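Long-range contact in quinoline 2-oxidoreductase large subunit (Pseudomonas putida, PDB 1T3Q), which probably serves as the molybdenum-bearing subunit of a hydroxylase that oxidises quinoline at carbon 2, using a molybdopterin cytosine dinucleotide cofactor: residues T429-V437 / T658-C666. Sequence-based numbering, arbitrary orientation.
Sequences TINLLEEMV and TDFFAVEDC
Val663 and Phe661 of strand 655-665 pack against Thr429, Leu432, Leu433, Met436 and Val437 of helix 426-437, an apolar helix-on-sheet contact in which no hydrogen bond crosses. The two short segments run nearly antiparallel, at 154°, with their axes 8.5 Å apart. Val663 points at the helix and spreads its two methyls along it. Val663 CG1, anti to the backbone N (chi1 171°), lies 3.8 Å from Thr429 CG2, the two side chains passing each other in opposite directions. Thr429 OG1 brushes the same methyl but is hydrogen-bonded to the backbone O of Thr425, just before the helix begins. The other methyl, Val663 CG2, sits 3.6 Å from Met436 SD and is also met by the CD1 methyls of Leu432 and Leu433. Both segments belong to a molybdopterin cofactor-binding region of the xanthine dehydrogenase family, where the helix lies on one face of a mixed four-stranded sheet. Leu432 and Met436 reach on to strand 722-726, while Leu433 and Val437 touch strand 454-467. Met436 bends at chi3 (74°), and its CE comes down on the strand backbone, 3.7 Å from Ala662 O. Two residues before Val663, the ring of Phe661 lies under the last helical turn. Val437 CA stands 4.2 Å above the ring plane, over its centre, and Val437 CG2 approaches Phe661 CD2 to 3.7 Å. Ala662 and Glu664 turn the other way, and beyond the strand's end Cys666 touches the pterin cytosine dinucleotide, whereas the Val663 side chain lies about 14 Å from that cofactor.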
ATOM      1  N   THR B 429     -19.627 -43.085 -14.599  1.00 20.11           N
ATOM      2  CA  THR B 429     -20.318 -42.142 -13.716  1.00 20.10           C
ATOM      3  C   THR B 429     -21.762 -42.588 -13.488  1.00 18.88           C
ATOM      4  O   THR B 429     -22.257 -42.577 -12.363  1.00 20.16           O
ATOM      5  CB  THR B 429     -20.318 -40.716 -14.305  1.00 18.12           C
ATOM      6  OG1 THR B 429     -19.000 -40.164 -14.202  1.00 17.92           O
ATOM      7  CG2 THR B 429     -21.296 -39.828 -13.559  1.00 21.35           C
ATOM      8  N   ILE B 430     -22.435 -42.985 -14.562  1.00 18.97           N
ATOM      9  CA  ILE B 430     -23.812 -43.448 -14.469  1.00 18.95           C
ATOM     10  C   ILE B 430     -23.905 -44.646 -13.516  1.00 20.43           C
ATOM     11  O   ILE B 430     -24.781 -44.703 -12.654  1.00 19.62           O
ATOM     12  CB  ILE B 430     -24.342 -43.877 -15.853  1.00 18.41           C
ATOM     13  CG1 ILE B 430     -24.331 -42.679 -16.811  1.00 20.54           C
ATOM     14  CG2 ILE B 430     -25.741 -44.462 -15.717  1.00 19.76           C
ATOM     15  CD1 ILE B 430     -24.681 -43.031 -18.248  1.00 18.69           C
ATOM     16  N   ASN B 431     -22.988 -45.598 -13.678  1.00 20.83           N
ATOM     17  CA  ASN B 431     -22.966 -46.799 -12.854  1.00 21.73           C
ATOM     18  C   ASN B 431     -22.656 -46.506 -11.392  1.00 22.19           C
ATOM     19  O   ASN B 431     -23.284 -47.070 -10.496  1.00 23.67           O
ATOM     20  CB  ASN B 431     -21.937 -47.790 -13.407  1.00 22.22           C
ATOM     21  CG  ASN B 431     -22.360 -48.389 -14.735  1.00 23.55           C
ATOM     22  OD1 ASN B 431     -21.528 -48.878 -15.504  1.00 27.54           O
ATOM     23  ND2 ASN B 431     -23.655 -48.368 -15.005  1.00 22.26           N
ATOM     24  N   LEU B 432     -21.690 -45.623 -11.155  1.00 22.98           N
ATOM     25  CA  LEU B 432     -21.299 -45.268  -9.792  1.00 23.84           C
ATOM     26  C   LEU B 432     -22.440 -44.520  -9.100  1.00 23.33           C
ATOM     27  O   LEU B 432     -22.749 -44.766  -7.932  1.00 21.32           O
ATOM     28  CB  LEU B 432     -20.054 -44.379  -9.815  1.00 24.76           C
ATOM     29  CG  LEU B 432     -19.066 -44.470  -8.644  1.00 28.16           C
ATOM     30  CD1 LEU B 432     -18.237 -43.201  -8.615  1.00 25.72           C
ATOM     31  CD2 LEU B 432     -19.787 -44.657  -7.324  1.00 28.38           C
ATOM     32  N   LEU B 433     -23.056 -43.601  -9.833  1.00 22.53           N
ATOM     33  CA  LEU B 433     -24.160 -42.813  -9.307  1.00 21.34           C
ATOM     34  C   LEU B 433     -25.305 -43.739  -8.886  1.00 22.04           C
ATOM     35  O   LEU B 433     -25.887 -43.569  -7.815  1.00 20.45           O
ATOM     36  CB  LEU B 433     -24.631 -41.814 -10.371  1.00 21.38           C
ATOM     37  CG  LEU B 433     -25.548 -40.666  -9.944  1.00 23.33           C
ATOM     38  CD1 LEU B 433     -24.905 -39.874  -8.817  1.00 21.44           C
ATOM     39  CD2 LEU B 433     -25.807 -39.758 -11.148  1.00 21.78           C
ATOM     40  N   GLU B 434     -25.620 -44.728  -9.718  1.00 21.27           N
ATOM     41  CA  GLU B 434     -26.689 -45.654  -9.378  1.00 22.32           C
ATOM     42  C   GLU B 434     -26.356 -46.407  -8.087  1.00 22.53           C
ATOM     43  O   GLU B 434     -27.221 -46.587  -7.236  1.00 24.09           O
ATOM     44  CB  GLU B 434     -26.936 -46.648 -10.515  1.00 23.26           C
ATOM     45  CG  GLU B 434     -28.036 -47.656 -10.204  1.00 24.64           C
ATOM     46  CD  GLU B 434     -28.441 -48.483 -11.408  1.00 26.39           C
ATOM     47  OE1 GLU B 434     -27.544 -48.950 -12.137  1.00 26.74           O
ATOM     48  OE2 GLU B 434     -29.658 -48.675 -11.617  1.00 27.21           O
ATOM     49  N   GLU B 435     -25.106 -46.839  -7.945  1.00 23.54           N
ATOM     50  CA  GLU B 435     -24.674 -47.552  -6.740  1.00 24.01           C
ATOM     51  C   GLU B 435     -24.875 -46.667  -5.508  1.00 24.56           C
ATOM     52  O   GLU B 435     -25.354 -47.118  -4.469  1.00 25.31           O
ATOM     53  CB  GLU B 435     -23.192 -47.932  -6.842  1.00 23.75           C
ATOM     54  N   MET B 436     -24.491 -45.404  -5.629  1.00 24.51           N
ATOM     55  CA  MET B 436     -24.631 -44.463  -4.525  1.00 25.25           C
ATOM     56  C   MET B 436     -26.090 -44.292  -4.127  1.00 24.42           C
ATOM     57  O   MET B 436     -26.429 -44.295  -2.944  1.00 23.29           O
ATOM     58  CB  MET B 436     -24.043 -43.109  -4.919  1.00 24.45           C
ATOM     59  CG  MET B 436     -22.551 -43.142  -5.161  1.00 26.57           C
ATOM     60  SD  MET B 436     -21.901 -41.544  -5.690  1.00 27.42           S
ATOM     61  CE  MET B 436     -21.958 -40.609  -4.146  1.00 27.69           C
ATOM     62  N   VAL B 437     -26.953 -44.154  -5.128  1.00 23.94           N
ATOM     63  CA  VAL B 437     -28.378 -43.958  -4.906  1.00 24.37           C
ATOM     64  C   VAL B 437     -29.102 -45.184  -4.368  1.00 26.55           C
ATOM     65  O   VAL B 437     -29.922 -45.069  -3.457  1.00 27.35           O
ATOM     66  CB  VAL B 437     -29.072 -43.502  -6.211  1.00 23.30           C
ATOM     67  CG1 VAL B 437     -30.587 -43.545  -6.052  1.00 22.87           C
ATOM     68  CG2 VAL B 437     -28.623 -42.098  -6.562  1.00 21.69           C
ATOM     69  N   THR B 658     -33.762 -34.003   0.559  1.00 21.03           N
ATOM     70  CA  THR B 658     -33.288 -34.858   1.635  1.00 22.34           C
ATOM     71  C   THR B 658     -31.945 -35.525   1.396  1.00 22.79           C
ATOM     72  O   THR B 658     -31.239 -35.845   2.349  1.00 19.00           O
ATOM     73  CB  THR B 658     -34.309 -35.965   1.941  1.00 22.96           C
ATOM     74  OG1 THR B 658     -34.452 -36.813   0.795  1.00 24.05           O
ATOM     75  CG2 THR B 658     -35.654 -35.359   2.289  1.00 23.87           C
ATOM     76  N   ASP B 659     -31.598 -35.744   0.130  1.00 19.95           N
ATOM     77  CA  ASP B 659     -30.342 -36.396  -0.207  1.00 19.93           C
ATOM     78  C   ASP B 659     -29.729 -35.815  -1.474  1.00 19.07           C
ATOM     79  O   ASP B 659     -30.433 -35.331  -2.354  1.00 20.74           O
ATOM     80  CB  ASP B 659     -30.567 -37.892  -0.443  1.00 20.01           C
ATOM     81  CG  ASP B 659     -31.183 -38.589   0.749  1.00 24.07           C
ATOM     82  OD1 ASP B 659     -30.426 -39.090   1.605  1.00 26.90           O
ATOM     83  OD2 ASP B 659     -32.426 -38.634   0.827  1.00 24.46           O
ATOM     84  N   PHE B 660     -28.409 -35.874  -1.554  1.00 18.59           N
ATOM     85  CA  PHE B 660     -27.704 -35.403  -2.733  1.00 19.51           C
ATOM     86  C   PHE B 660     -26.461 -36.255  -2.907  1.00 19.39           C
ATOM     87  O   PHE B 660     -25.686 -36.459  -1.967  1.00 20.26           O
ATOM     88  CB  PHE B 660     -27.343 -33.922  -2.610  1.00 19.36           C
ATOM     89  CG  PHE B 660     -27.720 -33.116  -3.823  1.00 19.79           C
ATOM     90  CD1 PHE B 660     -27.060 -33.303  -5.033  1.00 22.00           C
ATOM     91  CD2 PHE B 660     -28.774 -32.209  -3.768  1.00 21.61           C
ATOM     92  CE1 PHE B 660     -27.450 -32.602  -6.176  1.00 20.94           C
ATOM     93  CE2 PHE B 660     -29.170 -31.502  -4.904  1.00 21.95           C
ATOM     94  CZ  PHE B 660     -28.507 -31.700  -6.110  1.00 20.66           C
ATOM     95  N   PHE B 661     -26.304 -36.776  -4.115  1.00 17.80           N
ATOM     96  CA  PHE B 661     -25.181 -37.631  -4.457  1.00 18.10           C
ATOM     97  C   PHE B 661     -24.441 -36.989  -5.621  1.00 18.92           C
ATOM     98  O   PHE B 661     -25.066 -36.502  -6.562  1.00 18.66           O
ATOM     99  CB  PHE B 661     -25.696 -39.006  -4.874  1.00 18.11           C
ATOM    100  CG  PHE B 661     -26.628 -39.636  -3.871  1.00 20.20           C
ATOM    101  CD1 PHE B 661     -26.130 -40.357  -2.789  1.00 21.19           C
ATOM    102  CD2 PHE B 661     -28.005 -39.510  -4.012  1.00 19.25           C
ATOM    103  CE1 PHE B 661     -26.997 -40.944  -1.864  1.00 21.19           C
ATOM    104  CE2 PHE B 661     -28.877 -40.092  -3.091  1.00 21.23           C
ATOM    105  CZ  PHE B 661     -28.372 -40.809  -2.018  1.00 19.39           C
ATOM    106  N   ALA B 662     -23.115 -36.986  -5.553  1.00 18.59           N
ATOM    107  CA  ALA B 662     -22.314 -36.397  -6.614  1.00 20.58           C
ATOM    108  C   ALA B 662     -21.141 -37.275  -7.022  1.00 21.33           C
ATOM    109  O   ALA B 662     -20.457 -37.853  -6.177  1.00 19.90           O
ATOM    110  CB  ALA B 662     -21.796 -35.024  -6.178  1.00 19.90           C
ATOM    111  N   VAL B 663     -20.925 -37.375  -8.328  1.00 20.91           N
ATOM    112  CA  VAL B 663     -19.799 -38.119  -8.875  1.00 21.55           C
ATOM    113  C   VAL B 663     -19.067 -37.098  -9.739  1.00 21.79           C
ATOM    114  O   VAL B 663     -19.647 -36.541 -10.671  1.00 22.30           O
ATOM    115  CB  VAL B 663     -20.245 -39.295  -9.761  1.00 21.00           C
ATOM    116  CG1 VAL B 663     -19.033 -39.887 -10.470  1.00 21.30           C
ATOM    117  CG2 VAL B 663     -20.932 -40.354  -8.918  1.00 21.70           C
ATOM    118  N   GLU B 664     -17.804 -36.839  -9.428  1.00 20.45           N
ATOM    119  CA  GLU B 664     -17.047 -35.853 -10.191  1.00 22.06           C
ATOM    120  C   GLU B 664     -15.743 -36.382 -10.755  1.00 21.31           C
ATOM    121  O   GLU B 664     -15.017 -37.117 -10.089  1.00 19.27           O
ATOM    122  CB  GLU B 664     -16.748 -34.623  -9.316  1.00 23.17           C
ATOM    123  CG  GLU B 664     -15.757 -33.630  -9.929  1.00 28.92           C
ATOM    124  CD  GLU B 664     -16.332 -32.877 -11.123  1.00 33.22           C
ATOM    125  OE1 GLU B 664     -15.541 -32.360 -11.945  1.00 33.96           O
ATOM    126  OE2 GLU B 664     -17.574 -32.792 -11.236  1.00 35.02           O
ATOM    127  N   ASP B 665     -15.460 -36.005 -11.997  1.00 19.95           N
ATOM    128  CA  ASP B 665     -14.217 -36.389 -12.644  1.00 20.38           C
ATOM    129  C   ASP B 665     -13.628 -35.126 -13.248  1.00 20.64           C
ATOM    130  O   ASP B 665     -14.020 -34.710 -14.342  1.00 19.45           O
ATOM    131  CB  ASP B 665     -14.445 -37.424 -13.755  1.00 20.06           C
ATOM    132  CG  ASP B 665     -13.135 -37.996 -14.307  1.00 19.42           C
ATOM    133  OD1 ASP B 665     -12.111 -37.284 -14.316  1.00 17.39           O
ATOM    134  OD2 ASP B 665     -13.129 -39.163 -14.752  1.00 23.80           O
ATOM    135  N   CYS B 666     -12.708 -34.507 -12.515  1.00 19.58           N
ATOM    136  CA  CYS B 666     -12.033 -33.300 -12.978  1.00 19.20           C
ATOM    137  C   CYS B 666     -10.580 -33.673 -13.220  1.00 18.20           C
ATOM    138  O   CYS B 666      -9.664 -32.898 -12.944  1.00 17.77           O
ATOM    139  CB  CYS B 666     -12.129 -32.183 -11.927  1.00 19.14           C
ATOM    140  SG  CYS B 666     -11.503 -32.611 -10.276  1.00 21.23           S
TER